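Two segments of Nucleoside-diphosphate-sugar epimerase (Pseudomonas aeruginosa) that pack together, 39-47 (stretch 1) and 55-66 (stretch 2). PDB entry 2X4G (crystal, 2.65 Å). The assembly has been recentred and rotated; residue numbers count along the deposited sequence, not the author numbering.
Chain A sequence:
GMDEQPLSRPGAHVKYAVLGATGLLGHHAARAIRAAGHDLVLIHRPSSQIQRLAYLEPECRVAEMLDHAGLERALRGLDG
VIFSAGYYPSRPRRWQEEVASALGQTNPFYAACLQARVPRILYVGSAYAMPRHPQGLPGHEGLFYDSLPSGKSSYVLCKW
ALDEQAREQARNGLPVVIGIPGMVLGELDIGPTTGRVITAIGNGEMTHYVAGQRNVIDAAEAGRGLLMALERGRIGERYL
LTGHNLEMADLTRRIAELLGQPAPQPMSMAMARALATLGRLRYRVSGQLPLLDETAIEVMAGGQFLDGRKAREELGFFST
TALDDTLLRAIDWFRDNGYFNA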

ATOM      1  N   ASP A  39     -11.269  19.731  38.368  1.00 40.65           N
ATOM      2  CA  ASP A  39     -10.279  18.743  38.734  1.00 41.15           C
ATOM      3  C   ASP A  39     -10.107  17.822  37.542  1.00 39.76           C
ATOM      4  O   ASP A  39     -11.086  17.323  36.991  1.00 39.70           O
ATOM      5  N   LEU A  40      -8.859  17.606  37.145  1.00 38.66           N
ATOM      6  CA  LEU A  40      -8.558  16.850  35.945  1.00 37.42           C
ATOM      7  C   LEU A  40      -8.078  15.474  36.315  1.00 37.66           C
ATOM      8  O   LEU A  40      -7.155  15.326  37.131  1.00 38.55           O
ATOM      9  N   VAL A  41      -8.706  14.468  35.724  1.00 36.77           N
ATOM     10  CA  VAL A  41      -8.209  13.107  35.816  1.00 36.91           C
ATOM     11  C   VAL A  41      -7.745  12.661  34.425  1.00 36.10           C
ATOM     12  O   VAL A  41      -8.409  12.940  33.429  1.00 35.64           O
ATOM     13  N   LEU A  42      -6.595  11.999  34.370  1.00 35.93           N
ATOM     14  CA  LEU A  42      -6.062  11.439  33.135  1.00 35.71           C
ATOM     15  C   LEU A  42      -5.988   9.919  33.264  1.00 37.04           C
ATOM     16  O   LEU A  42      -5.240   9.389  34.098  1.00 37.68           O
ATOM     17  N   ILE A  43      -6.784   9.222  32.458  1.00 37.68           N
ATOM     18  CA  ILE A  43      -6.746   7.772  32.418  1.00 38.93           C
ATOM     19  C   ILE A  43      -5.794   7.381  31.294  1.00 39.24           C
ATOM     20  O   ILE A  43      -6.054   7.682  30.147  1.00 39.10           O
ATOM     21  N   HIS A  44      -4.687   6.726  31.637  1.00 40.53           N
ATOM     22  CA  HIS A  44      -3.659   6.374  30.659  1.00 41.04           C
ATOM     23  C   HIS A  44      -3.196   4.941  30.739  1.00 42.98           C
ATOM     24  O   HIS A  44      -3.290   4.290  31.788  1.00 43.97           O
ATOM     25  N   ARG A  45      -2.652   4.444  29.639  1.00 44.27           N
ATOM     26  CA  ARG A  45      -2.088   3.101  29.679  1.00 46.67           C
ATOM     27  C   ARG A  45      -0.686   3.160  30.307  1.00 46.81           C
ATOM     28  O   ARG A  45      -0.042   4.209  30.310  1.00 46.29           O
ATOM     29  N   PRO A  46      -0.238   2.059  30.902  1.00 48.00           N
ATOM     30  CA  PRO A  46       0.989   2.143  31.674  1.00 49.22           C
ATOM     31  C   PRO A  46       2.207   2.510  30.835  1.00 49.46           C
ATOM     32  O   PRO A  46       3.116   3.166  31.327  1.00 49.28           O
ATOM     33  N   SER A  47       2.210   2.109  29.573  1.00 50.30           N
ATOM     34  CA  SER A  47       3.297   2.467  28.658  1.00 51.44           C
ATOM     35  C   SER A  47       3.344   3.943  28.263  1.00 50.82           C
ATOM     36  O   SER A  47       4.356   4.403  27.744  1.00 51.13           O
ATOM     37  N   TYR A  55       2.564  19.176  34.486  1.00 41.80           N
ATOM     38  CA  TYR A  55       2.354  20.611  34.703  1.00 41.15           C
ATOM     39  C   TYR A  55       0.881  20.980  34.969  1.00 41.08           C
ATOM     40  O   TYR A  55       0.612  21.961  35.667  1.00 41.33           O
ATOM     41  N   LEU A  56      -0.062  20.189  34.455  1.00 40.71           N
ATOM     42  CA  LEU A  56      -1.489  20.412  34.739  1.00 41.10           C
ATOM     43  C   LEU A  56      -1.887  19.986  36.158  1.00 42.41           C
ATOM     44  O   LEU A  56      -3.031  20.208  36.580  1.00 42.35           O
ATOM     45  N   GLU A  57      -0.939  19.401  36.894  1.00 44.01           N
ATOM     46  CA  GLU A  57      -1.186  18.853  38.226  1.00 45.56           C
ATOM     47  C   GLU A  57      -2.378  17.935  38.187  1.00 45.61           C
ATOM     48  O   GLU A  57      -3.317  18.125  38.947  1.00 46.20           O
ATOM     49  N   PRO A  58      -2.334  16.929  37.296  1.00 45.50           N
ATOM     50  CA  PRO A  58      -3.435  16.008  37.083  1.00 45.49           C
ATOM     51  C   PRO A  58      -3.446  14.939  38.121  1.00 46.68           C
ATOM     52  O   PRO A  58      -2.440  14.715  38.774  1.00 47.58           O
ATOM     53  N   GLU A  59      -4.577  14.274  38.261  1.00 47.36           N
ATOM     54  CA  GLU A  59      -4.643  13.023  39.007  1.00 48.74           C
ATOM     55  C   GLU A  59      -4.590  11.940  37.924  1.00 48.55           C
ATOM     56  O   GLU A  59      -5.334  12.007  36.960  1.00 48.20           O
ATOM     57  N   CYS A  60      -3.685  10.979  38.053  1.00 49.53           N
ATOM     58  CA  CYS A  60      -3.469   9.968  37.020  1.00 49.31           C
ATOM     59  C   CYS A  60      -3.926   8.641  37.505  1.00 50.74           C
ATOM     60  O   CYS A  60      -3.604   8.240  38.621  1.00 52.10           O
ATOM     61  N   ARG A  61      -4.656   7.946  36.643  1.00 51.34           N
ATOM     62  CA  ARG A  61      -5.156   6.612  36.940  1.00 52.56           C
ATOM     63  C   ARG A  61      -4.726   5.674  35.834  1.00 52.88           C
ATOM     64  O   ARG A  61      -4.954   5.965  34.664  1.00 52.10           O
ATOM     65  N   VAL A  62      -4.068   4.574  36.198  1.00 54.78           N
ATOM     66  CA  VAL A  62      -3.526   3.650  35.200  1.00 55.54           C
ATOM     67  C   VAL A  62      -4.602   2.654  34.784  1.00 56.63           C
ATOM     68  O   VAL A  62      -5.345   2.153  35.614  1.00 56.99           O
ATOM     69  N   ALA A  63      -4.697   2.391  33.491  1.00 57.54           N
ATOM     70  CA  ALA A  63      -5.644   1.417  32.995  1.00 59.41           C
ATOM     71  C   ALA A  63      -5.284   1.021  31.579  1.00 60.91           C
ATOM     72  O   ALA A  63      -5.205   1.876  30.698  1.00 60.59           O
ATOM     73  N   GLU A  64      -5.045  -0.266  31.357  1.00 63.90           N
ATOM     74  CA  GLU A  64      -4.969  -0.791  29.991  1.00 65.66           C
ATOM     75  C   GLU A  64      -6.398  -0.860  29.453  1.00 66.43           C
ATOM     76  O   GLU A  64      -7.337  -1.169  30.175  1.00 66.70           O
ATOM     77  N   MET A  65      -6.564  -0.564  28.178  1.00 67.39           N
ATOM     78  CA  MET A  65      -7.896  -0.360  27.632  1.00 68.36           C
ATOM     79  C   MET A  65      -8.660  -1.636  27.328  1.00 69.71           C
ATOM     80  O   MET A  65      -9.732  -1.572  26.722  1.00 69.58           O
ATOM     81  N   LEU A  66      -8.104  -2.782  27.724  1.00 71.20           N
ATOM     82  CA  LEU A  66      -8.776  -4.068  27.562  1.00 72.72           C
ATOM     83  C   LEU A  66      -8.868  -4.772  28.909  1.00 73.67           C
ATOM     84  O   LEU A  66      -8.901  -5.997  28.966  1.00 75.24           O
TER

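The two stretches meet as neighbouring parallel strands of one sheet, joined by a backbone ladder and flanked on both faces by side chains that pack mostly through apolar contacts. Strands 39-44 and 59-62 run 24° apart, and five hydrogen bonds fix their register, from Glu 59 N to Leu 40 O (3.0 Å, 176°) through to Ala 63 N to His 44 O (2.9 Å, 162°). Each bridged pair sends both its side chains to the same face, and the extended backbone of each strand makes successive pairs alternate: Val 41 with Glu 59 and Ile 43 with Arg 61 on one face, Leu 42 with Cys 60 and His 44 with Val 62 on the other.

On the first face, Arg 61 (m, then t, t) lies extended, so that its CD comes 3.5 Å from Val 41 CG1 while Val 41 CG2 covers one face of the guanidinium. Its charge is met within its own stretch: NH1 forms a salt bridge to Glu 59 OE2 at 2.9 Å. Val 41 is t, and Ile 43 (m, t) sets CG2 3.9 Å from Ala 63 CB.

On the other face, Leu 42 (m, t) reaches back to Pro 58, CD1 to CB 3.6 Å. His 44 adopts p, which brings its ring over to the partner strand: CE1 is 3.7 Å from Val 62 CG2, and Cys 60 CB sits at the ring edge, 3.9 Å from NE2. His 44 ND1 donates to Arg 45 O at 2.9 Å, anchoring the ring.

At the start of the ladder, Leu 56 (m, t) points toward stretch 1, its CD1 3.6 Å from CD2 of Leu 40 (t, p). Here water 1 links Leu 40 N and Glu 57 O by weak hydrogen bonds of 3.3 and 3.4 Å. Beyond the strands, Met 65 CG lies over one face of the Arg 45 guanidinium, and Pro 46 CD approaches Glu 64 CG at 3.5 Å.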

ATOM      1  CB  ASP A  39     -10.727  17.960  39.966  1.00 42.54           C
ATOM      2  CG  ASP A  39     -10.534  18.740  41.266  1.00 46.59           C
ATOM      3  OD1 ASP A  39     -11.228  18.385  42.247  1.00 50.09           O
ATOM      4  OD2 ASP A  39      -9.684  19.681  41.321  1.00 49.83           O
ATOM      5  CB  LEU A  40      -7.468  17.556  35.170  1.00 36.69           C
ATOM      6  CG  LEU A  40      -6.863  16.846  33.979  1.00 35.60           C
ATOM      7  CD1 LEU A  40      -7.938  16.488  32.947  1.00 32.80           C
ATOM      8  CD2 LEU A  40      -5.764  17.769  33.407  1.00 33.36           C
ATOM      9  CB  VAL A  41      -9.282  12.144  36.379  1.00 37.59           C
ATOM     10  CG1 VAL A  41      -8.807  10.698  36.305  1.00 36.26           C
ATOM     11  CG2 VAL A  41      -9.643  12.533  37.820  1.00 37.79           C
ATOM     12  CB  LEU A  42      -4.658  11.978  32.853  1.00 35.18           C
ATOM     13  CG  LEU A  42      -4.504  13.484  32.781  1.00 33.42           C
ATOM     14  CD1 LEU A  42      -3.070  13.857  32.437  1.00 31.20           C
ATOM     15  CD2 LEU A  42      -5.498  14.047  31.773  1.00 32.85           C
ATOM     16  CB  ILE A  43      -8.148   7.177  32.191  1.00 39.34           C
ATOM     17  CG1 ILE A  43      -9.106   7.596  33.323  1.00 38.68           C
ATOM     18  CG2 ILE A  43      -8.088   5.648  32.127  1.00 39.66           C
ATOM     19  CD1 ILE A  43     -10.561   7.309  33.020  1.00 36.10           C
ATOM     20  CB  HIS A  44      -2.437   7.241  30.871  1.00 40.83           C
ATOM     21  CG  HIS A  44      -1.747   7.009  32.176  1.00 40.86           C
ATOM     22  ND1 HIS A  44      -0.682   6.144  32.312  1.00 43.80           N
ATOM     23  CD2 HIS A  44      -1.944   7.557  33.394  1.00 40.50           C
ATOM     24  CE1 HIS A  44      -0.265   6.151  33.564  1.00 43.72           C
ATOM     25  NE2 HIS A  44      -1.010   7.007  34.239  1.00 43.84           N
ATOM     26  CB  ARG A  45      -2.153   2.440  28.306  1.00 47.28           C
ATOM     27  CG  ARG A  45      -1.301   3.009  27.239  1.00 51.06           C
ATOM     28  CD  ARG A  45      -1.730   2.401  25.889  1.00 57.74           C
ATOM     29  NE  ARG A  45      -2.862   3.128  25.311  1.00 62.97           N
ATOM     30  CZ  ARG A  45      -3.488   2.808  24.170  1.00 67.69           C
ATOM     31  NH1 ARG A  45      -3.117   1.732  23.464  1.00 69.84           N
ATOM     32  NH2 ARG A  45      -4.503   3.568  23.734  1.00 67.35           N
ATOM     33  CB  PRO A  46       1.126   0.734  32.264  1.00 50.71           C
ATOM     34  CG  PRO A  46       0.300  -0.119  31.414  1.00 50.37           C
ATOM     35  CD  PRO A  46      -0.821   0.714  30.945  1.00 48.86           C
ATOM     36  CB  SER A  47       3.192   1.654  27.366  1.00 51.85           C
ATOM     37  OG  SER A  47       2.302   2.286  26.455  1.00 51.55           O
ATOM     38  CB  TYR A  55       2.933  21.435  33.542  1.00 39.94           C
ATOM     39  CG  TYR A  55       2.128  21.382  32.250  1.00 38.56           C
ATOM     40  CD1 TYR A  55       2.201  20.280  31.395  1.00 36.02           C
ATOM     41  CD2 TYR A  55       1.306  22.439  31.872  1.00 37.30           C
ATOM     42  CE1 TYR A  55       1.480  20.227  30.228  1.00 35.32           C
ATOM     43  CE2 TYR A  55       0.563  22.382  30.694  1.00 36.64           C
ATOM     44  CZ  TYR A  55       0.658  21.269  29.878  1.00 35.46           C
ATOM     45  OH  TYR A  55      -0.065  21.199  28.710  1.00 33.35           O
ATOM     46  CB  LEU A  56      -2.386  19.693  33.713  1.00 40.30           C
ATOM     47  CG  LEU A  56      -2.223  20.068  32.224  1.00 39.56           C
ATOM     48  CD1 LEU A  56      -3.126  19.221  31.356  1.00 37.12           C
ATOM     49  CD2 LEU A  56      -2.506  21.531  31.999  1.00 38.65           C
ATOM     50  CB  GLU A  57      -1.402  19.961  39.257  1.00 46.52           C
ATOM     51  CG  GLU A  57      -0.115  20.752  39.559  1.00 48.81           C
ATOM     52  CD  GLU A  57      -0.331  21.859  40.578  1.00 51.21           C
ATOM     53  OE1 GLU A  57      -1.012  21.598  41.587  1.00 51.23           O
ATOM     54  OE2 GLU A  57       0.182  22.984  40.374  1.00 53.36           O
ATOM     55  CB  PRO A  58      -3.086  15.361  35.739  1.00 44.98           C
ATOM     56  CG  PRO A  58      -1.603  15.289  35.752  1.00 45.12           C
ATOM     57  CD  PRO A  58      -1.128  16.502  36.555  1.00 45.76           C
ATOM     58  CB  GLU A  59      -5.936  12.975  39.834  1.00 49.21           C
ATOM     59  CG  GLU A  59      -6.331  11.613  40.380  1.00 50.56           C
ATOM     60  CD  GLU A  59      -7.642  11.635  41.173  1.00 52.45           C
ATOM     61  OE1 GLU A  59      -8.346  12.674  41.223  1.00 53.24           O
ATOM     62  OE2 GLU A  59      -7.977  10.586  41.749  1.00 54.42           O
ATOM     63  CB  CYS A  60      -2.004   9.861  36.672  1.00 49.08           C
ATOM     64  SG  CYS A  60      -1.430  11.342  35.896  1.00 48.60           S
ATOM     65  CB  ARG A  61      -6.669   6.669  37.062  1.00 52.58           C
ATOM     66  CG  ARG A  61      -7.127   7.694  38.101  1.00 52.56           C
ATOM     67  CD  ARG A  61      -8.635   7.777  38.197  1.00 52.69           C
ATOM     68  NE  ARG A  61      -9.037   8.558  39.361  1.00 53.19           N
ATOM     69  CZ  ARG A  61     -10.294   8.788  39.712  1.00 52.60           C
ATOM     70  NH1 ARG A  61     -10.541   9.506  40.792  1.00 52.30           N
ATOM     71  NH2 ARG A  61     -11.301   8.298  38.993  1.00 52.78           N
ATOM     72  CB  VAL A  62      -2.282   2.895  35.701  1.00 56.44           C
ATOM     73  CG1 VAL A  62      -1.656   2.101  34.562  1.00 56.50           C
ATOM     74  CG2 VAL A  62      -1.269   3.853  36.244  1.00 55.77           C
ATOM     75  CB  ALA A  63      -7.045   1.980  33.035  1.00 58.55           C
ATOM     76  CB  GLU A  64      -4.279  -2.165  29.944  1.00 67.23           C
ATOM     77  CG  GLU A  64      -2.761  -2.105  30.175  1.00 68.90           C
ATOM     78  CD  GLU A  64      -2.184  -3.385  30.795  1.00 73.41           C
ATOM     79  OE1 GLU A  64      -1.731  -3.339  31.970  1.00 74.80           O
ATOM     80  OE2 GLU A  64      -2.191  -4.442  30.116  1.00 75.20           O
ATOM     81  CB  MET A  65      -7.789   0.463  26.363  1.00 68.18           C
ATOM     82  CG  MET A  65      -7.177   1.830  26.605  1.00 69.38           C
ATOM     83  SD  MET A  65      -8.124   3.058  25.695  1.00 74.04           S
ATOM     84  CE  MET A  65      -7.800   2.591  23.966  1.00 73.52           C
ATOM     85  CB  LEU A  66      -8.023  -4.938  26.542  1.00 73.56           C
ATOM     86  CG  LEU A  66      -7.844  -4.322  25.144  1.00 73.41           C
ATOM     87  CD1 LEU A  66      -7.014  -5.231  24.233  1.00 74.69           C
ATOM     88  CD2 LEU A  66      -9.200  -3.988  24.492  1.00 73.08           C
TER
HETATM   89  O   HOH W   1      -6.658  17.647  39.617  1.00 40.31           O